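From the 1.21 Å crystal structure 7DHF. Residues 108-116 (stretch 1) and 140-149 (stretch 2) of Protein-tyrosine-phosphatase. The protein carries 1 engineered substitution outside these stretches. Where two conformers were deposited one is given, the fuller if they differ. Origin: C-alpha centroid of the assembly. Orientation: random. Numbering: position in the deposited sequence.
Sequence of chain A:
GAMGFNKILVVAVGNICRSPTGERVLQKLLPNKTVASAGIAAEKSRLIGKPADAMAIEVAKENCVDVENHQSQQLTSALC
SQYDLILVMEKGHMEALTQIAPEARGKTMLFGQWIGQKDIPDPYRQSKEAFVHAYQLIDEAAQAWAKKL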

# COMPACT_ATOMS: atom_id res chain seq x y z
N THR A 108 -7.77 -10.55 -1.97
CA THR A 108 -7.23 -9.63 -0.97
C THR A 108 -6.39 -10.40 0.03
O THR A 108 -6.87 -11.34 0.66
CB THR A 108 -8.36 -8.87 -0.27
OG1 THR A 108 -9.07 -8.07 -1.23
CG2 THR A 108 -7.81 -7.95 0.82
N MET A 109 -5.12 -10.00 0.16
CA MET A 109 -4.16 -10.65 1.03
C MET A 109 -3.42 -9.58 1.82
O MET A 109 -3.60 -8.38 1.60
CB MET A 109 -3.21 -11.53 0.21
CG MET A 109 -3.95 -12.53 -0.68
SD MET A 109 -2.87 -13.53 -1.71
CE MET A 109 -4.06 -14.38 -2.74
N LEU A 110 -2.57 -10.01 2.75
CA LEU A 110 -1.90 -9.10 3.68
C LEU A 110 -0.53 -8.72 3.15
O LEU A 110 0.27 -9.59 2.79
CB LEU A 110 -1.76 -9.76 5.05
CG LEU A 110 -1.24 -8.87 6.18
CD1 LEU A 110 -2.26 -7.81 6.55
CD2 LEU A 110 -0.87 -9.71 7.39
N PHE A 111 -0.24 -7.41 3.14
CA PHE A 111 1.07 -6.97 2.68
C PHE A 111 2.19 -7.65 3.47
O PHE A 111 3.17 -8.13 2.88
CB PHE A 111 1.19 -5.45 2.78
CG PHE A 111 2.28 -4.87 1.91
CD1 PHE A 111 1.99 -4.40 0.64
CD2 PHE A 111 3.59 -4.82 2.36
CE1 PHE A 111 2.98 -3.88 -0.16
CE2 PHE A 111 4.59 -4.31 1.56
CZ PHE A 111 4.28 -3.83 0.30
N GLY A 112 2.04 -7.73 4.79
CA GLY A 112 3.05 -8.36 5.62
C GLY A 112 2.85 -9.85 5.85
O GLY A 112 3.26 -10.37 6.89
N GLN A 113 2.24 -10.55 4.89
CA GLN A 113 1.98 -11.97 5.09
C GLN A 113 3.26 -12.74 5.41
O GLN A 113 3.25 -13.64 6.26
CB GLN A 113 1.32 -12.58 3.85
CG GLN A 113 1.25 -14.10 3.94
CD GLN A 113 0.32 -14.75 2.94
OE1 GLN A 113 -0.31 -14.08 2.12
NE2 GLN A 113 0.23 -16.07 3.01
N TRP A 114 4.36 -12.40 4.75
CA TRP A 114 5.57 -13.23 4.80
C TRP A 114 6.52 -12.83 5.91
O TRP A 114 7.58 -13.46 6.05
CB TRP A 114 6.26 -13.18 3.44
CG TRP A 114 5.32 -13.57 2.36
CD1 TRP A 114 4.85 -12.77 1.35
CD2 TRP A 114 4.69 -14.84 2.19
NE1 TRP A 114 3.98 -13.48 0.56
CE2 TRP A 114 3.87 -14.76 1.06
CE3 TRP A 114 4.76 -16.05 2.89
CZ2 TRP A 114 3.11 -15.83 0.60
CZ3 TRP A 114 4.01 -17.12 2.44
CH2 TRP A 114 3.19 -17.00 1.31
N ILE A 115 6.16 -11.85 6.73
CA ILE A 115 6.96 -11.47 7.89
C ILE A 115 6.16 -11.76 9.15
O ILE A 115 6.08 -10.92 10.05
CB ILE A 115 7.43 -10.00 7.81
CG1 ILE A 115 6.24 -9.05 7.59
CG2 ILE A 115 8.45 -9.85 6.69
CD1 ILE A 115 6.58 -7.58 7.78
N GLY A 116 5.57 -12.95 9.21
CA GLY A 116 4.78 -13.33 10.36
C GLY A 116 3.34 -12.88 10.32
O GLY A 116 2.70 -12.81 11.38
N GLU A 140 10.92 -5.29 3.92
CA GLU A 140 11.03 -6.72 4.17
C GLU A 140 9.85 -7.48 3.59
O GLU A 140 10.02 -8.54 2.97
CB GLU A 140 11.10 -6.97 5.68
CG GLU A 140 12.37 -6.46 6.35
CD GLU A 140 12.39 -6.76 7.84
OE1 GLU A 140 11.77 -7.77 8.25
OE2 GLU A 140 13.03 -6.00 8.59
N ALA A 141 8.64 -6.96 3.79
CA ALA A 141 7.44 -7.63 3.30
C ALA A 141 7.40 -7.67 1.78
O ALA A 141 7.02 -8.69 1.19
CB ALA A 141 6.21 -6.92 3.85
N ALA A 142 7.79 -6.57 1.13
CA ALA A 142 7.75 -6.50 -0.33
C ALA A 142 8.78 -7.42 -0.96
O ALA A 142 8.51 -8.06 -1.98
CB ALA A 142 7.97 -5.06 -0.78
N GLN A 143 9.98 -7.49 -0.38
CA GLN A 143 11.00 -8.41 -0.88
C GLN A 143 10.46 -9.83 -0.96
O GLN A 143 10.71 -10.56 -1.93
CB GLN A 143 12.23 -8.39 0.02
CG GLN A 143 13.07 -7.14 -0.07
CD GLN A 143 14.23 -7.18 0.89
OE1 GLN A 143 14.79 -8.24 1.16
NE2 GLN A 143 14.61 -6.02 1.42
N ALA A 144 9.71 -10.25 0.07
CA ALA A 144 9.18 -11.60 0.10
C ALA A 144 8.10 -11.80 -0.96
O ALA A 144 8.08 -12.82 -1.65
CB ALA A 144 8.64 -11.92 1.49
N TRP A 145 7.20 -10.82 -1.11
CA TRP A 145 6.18 -10.92 -2.14
C TRP A 145 6.80 -10.99 -3.53
O TRP A 145 6.32 -11.72 -4.40
CB TRP A 145 5.22 -9.73 -2.06
CG TRP A 145 4.07 -9.94 -1.14
CD1 TRP A 145 3.81 -9.27 0.02
CD2 TRP A 145 3.02 -10.90 -1.29
NE1 TRP A 145 2.66 -9.75 0.60
CE2 TRP A 145 2.15 -10.75 -0.19
CE3 TRP A 145 2.72 -11.87 -2.26
CZ2 TRP A 145 1.01 -11.53 -0.03
CZ3 TRP A 145 1.59 -12.64 -2.09
CH2 TRP A 145 0.75 -12.47 -0.99
N ALA A 146 7.87 -10.22 -3.76
CA ALA A 146 8.46 -10.15 -5.09
C ALA A 146 8.96 -11.51 -5.57
O ALA A 146 8.98 -11.76 -6.78
CB ALA A 146 9.61 -9.14 -5.10
N LYS A 147 9.35 -12.39 -4.65
CA LYS A 147 9.83 -13.71 -5.04
C LYS A 147 8.70 -14.67 -5.38
O LYS A 147 8.97 -15.76 -5.89
CB LYS A 147 10.65 -14.33 -3.91
CG LYS A 147 11.92 -13.57 -3.57
CD LYS A 147 12.65 -14.23 -2.41
CE LYS A 147 14.01 -13.59 -2.16
NZ LYS A 147 14.78 -14.30 -1.11
N LYS A 148 7.44 -14.30 -5.13
CA LYS A 148 6.32 -15.22 -5.27
C LYS A 148 5.31 -14.79 -6.33
O LYS A 148 4.37 -15.55 -6.60
CB LYS A 148 5.60 -15.37 -3.92
CG LYS A 148 6.50 -15.87 -2.81
CD LYS A 148 5.81 -15.83 -1.46
CE LYS A 148 6.70 -16.39 -0.37
NZ LYS A 148 7.99 -15.66 -0.26
N LEU A 149 5.48 -13.63 -6.93
CA LEU A 149 4.52 -13.13 -7.91
C LEU A 149 5.12 -13.09 -9.31
O LEU A 149 4.41 -13.26 -10.30
CB LEU A 149 4.04 -11.74 -7.51
CG LEU A 149 3.35 -11.66 -6.14
CD1 LEU A 149 3.08 -10.21 -5.77
CD2 LEU A 149 2.07 -12.47 -6.12
OXT LEU A 149 6.33 -12.90 -9.48
O HOH W 1 5.16 -10.03 3.20

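Stretch 2 enters as a helix and meets stretch 1 where a short strand gives way to a type I turn, L110 to Q113, and then to a loop. The contact opens modestly at E140, whose CA-to-CB bond points sideways. Its CB lies 4.0 Å from I115 CG2, so the aliphatic base of the side chain covers the isoleucine while the carboxylate is bound elsewhere in the structure.

The CA atoms come nearest at A141, 5.0 Å from A141 CA to G112 CA. The methyl of alanine lets the backbones come this close. It points toward stretch 1 and is surrounded by it, with A141 CB 3.4 Å from F111 O, 3.7 Å from F111 CD2, 3.9 Å from G112 CA and 4.0 Å from I115 CD1. Water 1 donates to A141 O (3.0 Å from the water O) and to F111 O (2.8 Å), and accepts from W114 N (2.9 Å), tying helix to loop through polar backbone atoms. The CA-to-CB bond of A142 points sideways, and A142 CB lies 4.0 Å from F111 CZ; the phenylalanine starts out pointing away, but its t rotamer leaves the ring end against the helix.

Q143 is exposed and takes no part. One residue on, A144 again points toward stretch 1, and its CB sits just 3.3 Å from W114 CB.

W145 is the centrepiece, burying more area in this contact than any other residue. Its CB points sideways, yet the indole reaches in so that NE1 serves the turn: it donates to L110 O at 3.2 Å and, weakly, to F111 O at 2.8 Å. Q113 N lies 3.0 Å from L110 O, so L110 O accepts both the turn's own bond and the indole's. The rest of the ring meets F111, W114 and M109. Its edge is directed at the face of F111, its own face receives the edge of W114, with W114 NE1 3.3 Å from W145 CD2, and M109 SD lies 3.8 Å from W145 CH2.

A146 and K147 make no contact, but K148 closes the outer side. Its chain, t at chi2 and chi3 and turned to p at chi4, lies over the face of W114: CE is 3.5 Å from the centroid of the six-membered ring, and NZ, 4.3 Å from that of the five-membered ring, forms a cation-pi interaction. K148 NZ also donates to A144 O at 3.2 Å. Lysine suits this exposed site, offering methylenes to the ring and a charge at its end.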